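Local coordinates for protein aminotransferase AspB (Helicobacter pylori 26695, PDB 3EZS) that probably works as a pyridoxal 5'-phosphate-dependent transaminase of the class I and II aminotransferase family, at residues Leu15-Gly29 against Ala323-Pro336. Residues are numbered along the deposited sequence; the frame is centred on the assembly and turned at random.
Sequences LLKEITPKKRGLDLG and AKTLYQNEGIITLP
The Tyr327 ring is clamped between Pro21, whose CG presses on one face 3.7 Å from the ring centroid, and Leu16, whose CD1 covers the opposite face at 4.0 Å. Both are CH-pi contacts, for which a compact proline ring and a leucine methyl are well suited. In the ring plane, at the edge, a water bridges Tyr327 OH and Ile19 O, so the phenol keeps a polar partner. A chi1 of -176°, which sets CG anti to the backbone N, carries the ring out between Pro21 and Leu16. Ile19 packs beside it, CG2 against Gln328 CA and CD1 against Lys324 CG.

Where the helix ends, Lys22 N donates to Gln328 O (2.9 Å, 162°). Gly331 CA then makes a CA-H...O contact with Lys23 O (3.2 Å); glycine suits both this closeness and the positive phi. Beyond it, Ile333 N bonds to Leu26 O and Leu28 N to Ile333 O, bridging Asp27 with Ile333 just before strand 335-336, while Asp27 OD1 closes an Asx turn onto Gly29 N.

Lys23 NZ forms a salt bridge with Glu330 OE1 (3.6 Å), a water joining the two; Glu330 OE2 is hydrogen-bonded to Tyr371 OH. The chemistry implies apolar packing around Tyr327, continued by backbone pairing, with a charged pair at exposed Lys23.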
loop_
_atom_site.group_PDB
_atom_site.type_symbol
_atom_site.label_atom_id
_atom_site.label_comp_id
_atom_site.label_asym_id
_atom_site.label_seq_id
_atom_site.Cartn_x
_atom_site.Cartn_y
_atom_site.Cartn_z
ATOM N N LEU A 15 -17.714 -25.109 -2.232
ATOM C CA LEU A 15 -19.093 -25.552 -2.461
ATOM C C LEU A 15 -19.283 -26.287 -3.809
ATOM O O LEU A 15 -20.006 -27.275 -3.890
ATOM C CB LEU A 15 -20.026 -24.341 -2.432
ATOM C CG LEU A 15 -21.522 -24.611 -2.626
ATOM C CD1 LEU A 15 -22.163 -25.372 -1.428
ATOM C CD2 LEU A 15 -22.239 -23.332 -2.906
ATOM N N LEU A 16 -18.635 -25.791 -4.853
ATOM C CA LEU A 16 -18.800 -26.332 -6.205
ATOM C C LEU A 16 -17.749 -27.367 -6.650
ATOM O O LEU A 16 -17.880 -27.940 -7.728
ATOM C CB LEU A 16 -18.827 -25.157 -7.198
ATOM C CG LEU A 16 -19.834 -24.036 -6.915
ATOM C CD1 LEU A 16 -19.742 -22.895 -7.987
ATOM C CD2 LEU A 16 -21.253 -24.599 -6.823
ATOM N N LYS A 17 -16.745 -27.614 -5.809
ATOM C CA LYS A 17 -15.618 -28.522 -6.101
ATOM C C LYS A 17 -16.019 -29.926 -6.568
ATOM O O LYS A 17 -15.415 -30.471 -7.477
ATOM C CB LYS A 17 -14.706 -28.607 -4.866
ATOM C CG LYS A 17 -13.378 -29.314 -5.079
ATOM C CD LYS A 17 -12.456 -29.138 -3.857
ATOM N N GLU A 18 -17.060 -30.494 -5.977
ATOM C CA GLU A 18 -17.505 -31.826 -6.362
ATOM C C GLU A 18 -18.455 -31.851 -7.572
ATOM O O GLU A 18 -18.966 -32.926 -7.916
ATOM C CB GLU A 18 -18.171 -32.511 -5.161
ATOM C CG GLU A 18 -17.247 -32.641 -3.950
ATOM C CD GLU A 18 -17.902 -33.326 -2.751
ATOM O OE1 GLU A 18 -19.079 -33.750 -2.861
ATOM O OE2 GLU A 18 -17.222 -33.440 -1.703
ATOM N N ILE A 19 -18.686 -30.697 -8.220
ATOM C CA ILE A 19 -19.617 -30.613 -9.350
ATOM C C ILE A 19 -18.943 -30.373 -10.710
ATOM O O ILE A 19 -18.050 -29.530 -10.840
ATOM C CB ILE A 19 -20.662 -29.495 -9.137
ATOM C CG1 ILE A 19 -21.423 -29.689 -7.824
ATOM C CG2 ILE A 19 -21.653 -29.464 -10.298
ATOM C CD1 ILE A 19 -22.392 -28.542 -7.506
ATOM N N THR A 20 -19.404 -31.127 -11.711
ATOM C CA THR A 20 -18.974 -31.002 -13.095
ATOM C C THR A 20 -20.201 -30.455 -13.849
ATOM O O THR A 20 -21.203 -31.144 -13.958
ATOM C CB THR A 20 -18.546 -32.369 -13.662
ATOM O OG1 THR A 20 -17.426 -32.875 -12.906
ATOM C CG2 THR A 20 -18.170 -32.246 -15.132
ATOM N N PRO A 21 -20.151 -29.204 -14.335
ATOM C CA PRO A 21 -21.328 -28.636 -15.011
ATOM C C PRO A 21 -21.719 -29.369 -16.280
ATOM O O PRO A 21 -20.847 -29.740 -17.067
ATOM C CB PRO A 21 -20.877 -27.225 -15.382
ATOM C CG PRO A 21 -19.764 -26.948 -14.498
ATOM C CD PRO A 21 -19.054 -28.235 -14.292
ATOM N N LYS A 22 -23.018 -29.574 -16.469
ATOM C CA LYS A 22 -23.518 -30.257 -17.660
ATOM C C LYS A 22 -23.562 -29.290 -18.855
ATOM O O LYS A 22 -23.610 -29.737 -19.991
ATOM C CB LYS A 22 -24.904 -30.835 -17.407
ATOM C CG LYS A 22 -24.959 -31.897 -16.339
ATOM C CD LYS A 22 -26.379 -32.389 -16.151
ATOM C CE LYS A 22 -26.459 -33.437 -15.057
ATOM N NZ LYS A 22 -27.848 -33.960 -14.902
ATOM N N LYS A 23 -23.542 -27.985 -18.567
ATOM C CA LYS A 23 -23.539 -26.910 -19.571
ATOM C C LYS A 23 -22.515 -25.840 -19.213
ATOM O O LYS A 23 -22.048 -25.775 -18.075
ATOM C CB LYS A 23 -24.914 -26.234 -19.655
ATOM C CG LYS A 23 -25.981 -27.110 -20.271
ATOM C CD LYS A 23 -27.341 -26.439 -20.227
ATOM C CE LYS A 23 -28.416 -27.309 -20.861
ATOM N NZ LYS A 23 -29.795 -26.821 -20.540
ATOM N N ARG A 24 -22.147 -25.033 -20.208
ATOM C CA ARG A 24 -21.289 -23.849 -20.021
ATOM C C ARG A 24 -22.212 -22.634 -19.807
ATOM O O ARG A 24 -23.139 -22.436 -20.587
ATOM C CB ARG A 24 -20.427 -23.657 -21.273
ATOM C CG ARG A 24 -19.665 -22.371 -21.416
ATOM C CD ARG A 24 -18.560 -22.195 -20.424
ATOM N NE ARG A 24 -17.452 -23.129 -20.609
ATOM C CZ ARG A 24 -16.313 -23.069 -19.915
ATOM N NH1 ARG A 24 -16.100 -22.111 -19.016
ATOM N NH2 ARG A 24 -15.359 -23.960 -20.128
ATOM N N GLY A 25 -21.956 -21.839 -18.768
ATOM C CA GLY A 25 -22.726 -20.637 -18.473
ATOM C C GLY A 25 -21.876 -19.523 -17.883
ATOM O O GLY A 25 -20.705 -19.730 -17.593
ATOM N N LEU A 26 -22.476 -18.343 -17.695
ATOM C CA LEU A 26 -21.761 -17.156 -17.184
ATOM C C LEU A 26 -21.397 -17.164 -15.715
ATOM O O LEU A 26 -22.113 -17.690 -14.879
ATOM C CB LEU A 26 -22.565 -15.874 -17.400
ATOM C CG LEU A 26 -22.696 -15.243 -18.788
ATOM C CD1 LEU A 26 -23.335 -13.889 -18.601
ATOM C CD2 LEU A 26 -21.349 -15.097 -19.477
ATOM N N ASP A 27 -20.287 -16.508 -15.414
ATOM C CA ASP A 27 -19.825 -16.365 -14.063
ATOM C C ASP A 27 -20.396 -15.079 -13.524
ATOM O O ASP A 27 -19.920 -14.010 -13.888
ATOM C CB ASP A 27 -18.304 -16.323 -14.041
ATOM C CG ASP A 27 -17.736 -16.228 -12.632
ATOM O OD1 ASP A 27 -18.483 -15.935 -11.669
ATOM O OD2 ASP A 27 -16.522 -16.452 -12.507
ATOM N N LEU A 28 -21.436 -15.179 -12.694
ATOM C CA LEU A 28 -22.065 -14.009 -12.089
ATOM C C LEU A 28 -21.704 -13.905 -10.596
ATOM O O LEU A 28 -22.398 -13.225 -9.827
ATOM C CB LEU A 28 -23.587 -14.042 -12.288
ATOM C CG LEU A 28 -24.122 -14.053 -13.731
ATOM C CD1 LEU A 28 -25.621 -14.302 -13.742
ATOM C CD2 LEU A 28 -23.787 -12.790 -14.512
ATOM N N GLY A 29 -20.610 -14.560 -10.196
ATOM C CA GLY A 29 -20.137 -14.547 -8.808
ATOM C C GLY A 29 -19.307 -13.316 -8.501
ATOM O O GLY A 29 -19.738 -12.474 -7.745
ATOM N N ALA A 323 -27.178 -22.346 -5.663
ATOM C CA ALA A 323 -25.911 -22.168 -6.385
ATOM C C ALA A 323 -25.442 -23.489 -6.980
ATOM O O ALA A 323 -25.011 -23.502 -8.121
ATOM C CB ALA A 323 -24.812 -21.575 -5.481
ATOM N N LYS A 324 -25.532 -24.572 -6.196
ATOM C CA LYS A 324 -25.117 -25.918 -6.611
ATOM C C LYS A 324 -25.928 -26.410 -7.780
ATOM O O LYS A 324 -25.364 -26.885 -8.755
ATOM C CB LYS A 324 -25.211 -26.933 -5.445
ATOM C CG LYS A 324 -23.926 -27.095 -4.619
ATOM C CD LYS A 324 -24.155 -27.503 -3.145
ATOM C CE LYS A 324 -25.096 -28.673 -2.917
ATOM N NZ LYS A 324 -25.456 -28.819 -1.464
ATOM N N THR A 325 -27.250 -26.313 -7.655
ATOM C CA THR A 325 -28.173 -26.731 -8.707
ATOM C C THR A 325 -27.939 -25.976 -10.013
ATOM O O THR A 325 -27.867 -26.593 -11.087
ATOM C CB THR A 325 -29.662 -26.535 -8.285
ATOM O OG1 THR A 325 -29.906 -27.279 -7.094
ATOM C CG2 THR A 325 -30.623 -27.041 -9.382
ATOM N N LEU A 326 -27.812 -24.653 -9.928
ATOM C CA LEU A 326 -27.623 -23.847 -11.125
ATOM C C LEU A 326 -26.287 -24.167 -11.826
ATOM O O LEU A 326 -26.223 -24.244 -13.047
ATOM C CB LEU A 326 -27.730 -22.360 -10.764
ATOM C CG LEU A 326 -27.822 -21.348 -11.902
ATOM C CD1 LEU A 326 -29.100 -21.496 -12.692
ATOM C CD2 LEU A 326 -27.715 -19.953 -11.330
ATOM N N TYR A 327 -25.233 -24.351 -11.046
ATOM C CA TYR A 327 -23.929 -24.651 -11.609
ATOM C C TYR A 327 -23.889 -26.047 -12.231
ATOM O O TYR A 327 -23.356 -26.239 -13.328
ATOM C CB TYR A 327 -22.869 -24.525 -10.534
ATOM C CG TYR A 327 -21.471 -24.715 -11.040
ATOM C CD1 TYR A 327 -20.904 -23.791 -11.917
ATOM C CD2 TYR A 327 -20.686 -25.778 -10.604
ATOM C CE1 TYR A 327 -19.604 -23.946 -12.382
ATOM C CE2 TYR A 327 -19.385 -25.941 -11.062
ATOM C CZ TYR A 327 -18.848 -25.015 -11.942
ATOM O OH TYR A 327 -17.559 -25.161 -12.392
ATOM N N GLN A 328 -24.428 -27.019 -11.511
ATOM C CA GLN A 328 -24.510 -28.395 -11.971
ATOM C C GLN A 328 -25.237 -28.515 -13.304
ATOM O O GLN A 328 -24.748 -29.148 -14.225
ATOM C CB GLN A 328 -25.267 -29.191 -10.901
ATOM C CG GLN A 328 -25.706 -30.600 -11.221
ATOM C CD GLN A 328 -24.567 -31.558 -11.352
ATOM O OE1 GLN A 328 -24.389 -32.424 -10.493
ATOM N NE2 GLN A 328 -23.765 -31.408 -12.412
ATOM N N ASN A 329 -26.406 -27.900 -13.386
ATOM C CA ASN A 329 -27.257 -27.978 -14.555
ATOM C C ASN A 329 -27.019 -26.968 -15.684
ATOM O O ASN A 329 -27.222 -27.300 -16.856
ATOM C CB ASN A 329 -28.709 -27.833 -14.117
ATOM C CG ASN A 329 -29.180 -28.984 -13.255
ATOM O OD1 ASN A 329 -29.023 -30.140 -13.607
ATOM N ND2 ASN A 329 -29.807 -28.660 -12.146
ATOM N N GLU A 330 -26.632 -25.745 -15.334
ATOM C CA GLU A 330 -26.465 -24.694 -16.325
ATOM C C GLU A 330 -25.074 -24.117 -16.475
ATOM O O GLU A 330 -24.837 -23.360 -17.415
ATOM C CB GLU A 330 -27.422 -23.541 -15.994
ATOM C CG GLU A 330 -28.875 -23.949 -15.857
ATOM C CD GLU A 330 -29.440 -24.561 -17.126
ATOM O OE1 GLU A 330 -28.937 -24.259 -18.225
ATOM O OE2 GLU A 330 -30.392 -25.356 -17.017
ATOM N N GLY A 331 -24.162 -24.474 -15.575
ATOM C CA GLY A 331 -22.817 -23.907 -15.557
ATOM C C GLY A 331 -22.770 -22.458 -15.104
ATOM O O GLY A 331 -21.709 -21.828 -15.169
ATOM N N ILE A 332 -23.900 -21.920 -14.634
ATOM C CA ILE A 332 -23.959 -20.527 -14.218
ATOM C C ILE A 332 -23.517 -20.424 -12.772
ATOM O O ILE A 332 -24.083 -21.088 -11.901
ATOM C CB ILE A 332 -25.377 -19.933 -14.395
ATOM C CG1 ILE A 332 -25.771 -19.903 -15.878
ATOM C CG2 ILE A 332 -25.454 -18.538 -13.777
ATOM C CD1 ILE A 332 -27.252 -19.689 -16.127
ATOM N N ILE A 333 -22.526 -19.577 -12.513
ATOM C CA ILE A 333 -21.980 -19.390 -11.166
ATOM C C ILE A 333 -22.640 -18.198 -10.484
ATOM O O ILE A 333 -22.676 -17.099 -11.041
ATOM C CB ILE A 333 -20.443 -19.124 -11.208
ATOM C CG1 ILE A 333 -19.694 -20.333 -11.789
ATOM C CG2 ILE A 333 -19.907 -18.741 -9.818
ATOM C CD1 ILE A 333 -18.220 -20.046 -12.208
ATOM N N THR A 334 -23.180 -18.438 -9.289
ATOM C CA THR A 334 -23.784 -17.402 -8.449
ATOM C C THR A 334 -23.140 -17.496 -7.063
ATOM O O THR A 334 -22.559 -18.524 -6.716
ATOM C CB THR A 334 -25.324 -17.552 -8.378
ATOM O OG1 THR A 334 -25.674 -18.744 -7.653
ATOM C CG2 THR A 334 -25.942 -17.602 -9.810
ATOM N N LEU A 335 -23.236 -16.426 -6.278
ATOM C CA LEU A 335 -22.629 -16.355 -4.950
ATOM C C LEU A 335 -23.683 -16.431 -3.835
ATOM O O LEU A 335 -24.502 -15.515 -3.692
ATOM C CB LEU A 335 -21.844 -15.037 -4.798
ATOM C CG LEU A 335 -21.124 -14.750 -3.466
ATOM C CD1 LEU A 335 -20.014 -15.811 -3.174
ATOM C CD2 LEU A 335 -20.537 -13.328 -3.430
ATOM N N PRO A 336 -23.681 -17.524 -3.053
ATOM C CA PRO A 336 -24.565 -17.570 -1.896
ATOM C C PRO A 336 -24.221 -16.413 -0.948
ATOM O O PRO A 336 -23.035 -16.234 -0.599
ATOM C CB PRO A 336 -24.218 -18.912 -1.245
ATOM C CG PRO A 336 -23.643 -19.718 -2.289
ATOM C CD PRO A 336 -22.910 -18.772 -3.182
HETATM O O HOH W 1 -16.293 -27.491 -10.476
HETATM O O HOH W 2 -29.962 -24.018 -20.935
HETATM O O HOH W 3 -19.591 -22.890 -16.917
#